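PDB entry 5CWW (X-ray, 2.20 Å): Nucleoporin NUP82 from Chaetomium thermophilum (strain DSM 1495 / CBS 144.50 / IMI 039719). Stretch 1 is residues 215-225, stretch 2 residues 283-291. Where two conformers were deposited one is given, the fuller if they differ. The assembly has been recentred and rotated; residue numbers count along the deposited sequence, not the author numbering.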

# COMPACT_ATOMS: atom_id res chain seq x y z
N PRO B 215 -7.02 -2.22 16.38
CA PRO B 215 -7.00 -3.21 15.30
C PRO B 215 -6.84 -4.63 15.81
O PRO B 215 -6.33 -4.83 16.92
CB PRO B 215 -5.78 -2.78 14.47
CG PRO B 215 -4.86 -2.18 15.48
CD PRO B 215 -5.72 -1.56 16.54
N THR B 216 -7.28 -5.60 15.03
CA THR B 216 -7.13 -7.01 15.37
C THR B 216 -5.69 -7.46 15.09
O THR B 216 -5.18 -8.39 15.72
CB THR B 216 -8.11 -7.90 14.59
OG1 THR B 216 -7.88 -7.74 13.18
CG2 THR B 216 -9.55 -7.51 14.90
N LEU B 217 -5.06 -6.80 14.12
CA LEU B 217 -3.69 -7.12 13.73
C LEU B 217 -2.93 -5.84 13.40
O LEU B 217 -3.47 -4.94 12.76
CB LEU B 217 -3.68 -8.06 12.52
CG LEU B 217 -2.33 -8.61 12.06
CD1 LEU B 217 -1.73 -9.52 13.12
CD2 LEU B 217 -2.47 -9.35 10.74
N ALA B 218 -1.69 -5.76 13.87
CA ALA B 218 -0.84 -4.60 13.63
C ALA B 218 0.57 -5.07 13.33
O ALA B 218 1.20 -5.73 14.15
CB ALA B 218 -0.85 -3.67 14.83
N ILE B 219 1.06 -4.72 12.14
CA ILE B 219 2.35 -5.20 11.67
C ILE B 219 3.27 -4.03 11.33
O ILE B 219 2.94 -3.20 10.49
CB ILE B 219 2.21 -6.08 10.41
CG1 ILE B 219 1.22 -7.23 10.67
CG2 ILE B 219 3.57 -6.64 9.99
CD1 ILE B 219 0.78 -7.94 9.41
N ASP B 220 4.43 -3.98 11.99
CA ASP B 220 5.47 -3.03 11.63
C ASP B 220 6.37 -3.67 10.58
O ASP B 220 7.22 -4.50 10.90
CB ASP B 220 6.27 -2.62 12.86
CG ASP B 220 7.20 -1.44 12.60
OD1 ASP B 220 7.45 -1.12 11.42
OD2 ASP B 220 7.68 -0.84 13.58
N LEU B 221 6.19 -3.27 9.33
CA LEU B 221 6.96 -3.83 8.22
C LEU B 221 8.47 -3.60 8.38
O LEU B 221 9.27 -4.38 7.87
CB LEU B 221 6.49 -3.23 6.89
CG LEU B 221 5.01 -3.43 6.56
CD1 LEU B 221 4.67 -2.84 5.20
CD2 LEU B 221 4.62 -4.90 6.62
N LYS B 222 8.84 -2.55 9.10
CA LYS B 222 10.25 -2.23 9.30
C LYS B 222 10.92 -3.26 10.21
O LYS B 222 12.10 -3.57 10.05
CB LYS B 222 10.40 -0.83 9.88
CG LYS B 222 9.78 0.26 9.01
CD LYS B 222 10.09 1.66 9.54
CE LYS B 222 9.60 1.85 10.97
NZ LYS B 222 8.14 1.55 11.11
N LYS B 223 10.17 -3.79 11.17
CA LYS B 223 10.66 -4.88 12.01
C LYS B 223 10.67 -6.18 11.21
O LYS B 223 11.66 -6.92 11.22
CB LYS B 223 9.79 -5.05 13.26
CG LYS B 223 9.69 -3.82 14.16
CD LYS B 223 9.00 -4.16 15.47
CE LYS B 223 8.83 -2.95 16.38
NZ LYS B 223 7.67 -2.09 15.99
N LEU B 224 9.57 -6.43 10.51
CA LEU B 224 9.41 -7.65 9.73
C LEU B 224 10.46 -7.82 8.64
O LEU B 224 10.94 -8.93 8.39
CB LEU B 224 8.01 -7.67 9.10
CG LEU B 224 7.64 -8.87 8.23
CD1 LEU B 224 7.68 -10.16 9.04
CD2 LEU B 224 6.26 -8.66 7.63
N ALA B 225 10.84 -6.71 8.01
CA ALA B 225 11.79 -6.75 6.89
C ALA B 225 13.14 -7.32 7.32
O ALA B 225 13.82 -7.98 6.53
CB ALA B 225 11.97 -5.35 6.31
N ALA B 283 5.29 -7.12 -1.19
CA ALA B 283 4.05 -7.89 -1.12
C ALA B 283 3.99 -8.68 0.19
O ALA B 283 5.00 -9.18 0.67
CB ALA B 283 3.94 -8.83 -2.31
N LEU B 284 2.79 -8.76 0.76
CA LEU B 284 2.53 -9.55 1.95
C LEU B 284 1.47 -10.60 1.65
O LEU B 284 0.35 -10.25 1.27
CB LEU B 284 2.04 -8.67 3.10
CG LEU B 284 3.02 -7.98 4.04
CD1 LEU B 284 2.21 -7.20 5.06
CD2 LEU B 284 3.94 -8.97 4.74
N CYS B 285 1.80 -11.87 1.85
CA CYS B 285 0.86 -12.94 1.54
C CYS B 285 1.13 -14.19 2.37
O CYS B 285 2.27 -14.64 2.44
CB CYS B 285 0.93 -13.28 0.05
SG CYS B 285 -0.05 -14.70 -0.44
N PRO B 286 0.08 -14.78 2.98
CA PRO B 286 -1.34 -14.41 2.97
C PRO B 286 -1.74 -13.49 4.13
O PRO B 286 -1.56 -13.87 5.29
CB PRO B 286 -2.03 -15.76 3.10
CG PRO B 286 -1.11 -16.56 3.95
CD PRO B 286 0.29 -16.04 3.72
N LEU B 287 -2.26 -12.32 3.82
CA LEU B 287 -2.73 -11.38 4.83
C LEU B 287 -4.24 -11.51 5.00
O LEU B 287 -5.00 -11.14 4.11
CB LEU B 287 -2.35 -9.94 4.46
CG LEU B 287 -2.74 -8.87 5.48
CD1 LEU B 287 -1.97 -9.05 6.78
CD2 LEU B 287 -2.51 -7.48 4.91
N LEU B 288 -4.66 -12.03 6.15
CA LEU B 288 -6.07 -12.26 6.43
C LEU B 288 -6.49 -11.65 7.77
O LEU B 288 -5.69 -11.63 8.71
CB LEU B 288 -6.38 -13.76 6.43
CG LEU B 288 -6.41 -14.47 5.07
CD1 LEU B 288 -6.49 -15.97 5.28
CD2 LEU B 288 -7.59 -14.00 4.24
N PRO B 289 -7.73 -11.16 7.86
CA PRO B 289 -8.26 -10.83 9.19
C PRO B 289 -8.53 -12.11 9.99
O PRO B 289 -8.38 -13.20 9.44
CB PRO B 289 -9.55 -10.07 8.88
CG PRO B 289 -9.91 -10.44 7.49
CD PRO B 289 -8.63 -10.73 6.78
N GLN B 290 -8.91 -11.97 11.26
CA GLN B 290 -9.15 -13.12 12.12
C GLN B 290 -10.20 -14.05 11.52
O GLN B 290 -10.14 -15.27 11.70
CB GLN B 290 -9.59 -12.68 13.51
CG GLN B 290 -8.52 -11.94 14.28
CD GLN B 290 -8.95 -11.60 15.70
OE1 GLN B 290 -8.22 -11.84 16.66
NE2 GLN B 290 -10.14 -11.02 15.83
N ARG B 291 -11.16 -13.46 10.83
CA ARG B 291 -12.22 -14.22 10.17
C ARG B 291 -12.37 -13.72 8.74
O ARG B 291 -12.24 -12.52 8.48
CB ARG B 291 -13.53 -14.09 10.94
CG ARG B 291 -13.61 -15.00 12.16
CD ARG B 291 -14.78 -14.63 13.05
NE ARG B 291 -14.43 -13.59 14.02
CZ ARG B 291 -13.90 -13.83 15.22
NH1 ARG B 291 -13.66 -15.07 15.62
NH2 ARG B 291 -13.61 -12.81 16.02
O HOH W 1 -5.50 -11.18 15.07

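Two stretches whose touching residues are at least sixty apart in sequence meet here through side chains, with no direct hydrogen bond between them. Their backbones stay well separated: Leu-221 and Leu-284, whose CA atoms are paired as nearest neighbours, are 9.6 Å apart from CA to CA. A gap of that width suits leucines meeting tip to tip, and Leu-284 makes the most of it, with more of its surface covered by the other stretch than any other residue in the contact.

Leu-284 points toward stretch 1 and offers a methyl to each of two leucines. CD1 of Leu-284 lies 3.7 Å from CD2 of Leu-221, and CD2 of Leu-284 lies 3.7 Å from CD2 of Leu-224. The two partners sit three positions apart on the helix, close to one turn, so both face the same way and a single forked side chain can reach both. Their rotamers differ, m,t for Leu-221 and t,p for Leu-224.

Asp-220 occupies the N-cap, its OD1 accepting from Lys-222 N at 3.1 Å, while its backbone O accepts from Leu-224 N at 3.1 Å. Asp-220 also forms two salt bridges, its OD1 with Lys-222 NZ at 2.8 Å and its OD2 with Lys-223 NZ at 2.7 Å. Asp-220, Lys-222 and Lys-223 do not touch stretch 2; the polar work is kept apart from the apolar face.

Upstream, the strand follows a simple alternation: Leu-217 and Ile-219 point toward stretch 2, while Ala-218 between them is out of reach. Both converge on Leu-287, whose CD1 is 4.0 Å from Leu-217 CD2 and 4.0 Å from Ile-219 CD1. Leu-287 leaves its backbone sideways, yet the end of its side chain comes nearer, so its reach comes from the side chain's extension. Leu-288 next to it points away, and its backbone O is what approaches Leu-217 CD2, at 4.4 Å.

Thr-216 is second only to Leu-284 in covered area, and it closes the contact at a more exposed, polar edge. There the backbones draw nearer, with 7.2 Å between the CA atoms of Thr-216 and Gln-290. Thr-216 CG2 packs 3.7 Å from Gln-290 NE2, a van der Waals contact, while its OG1 is hydrogen-bonded elsewhere in the structure. A water supplies the polar link, its O donating to Thr-216 O at 2.9 Å and, weakly, to Gln-290 OE1 at 3.2 Å. The rule to read is shared apolar anchors in the buried part and a water bridge at the margin.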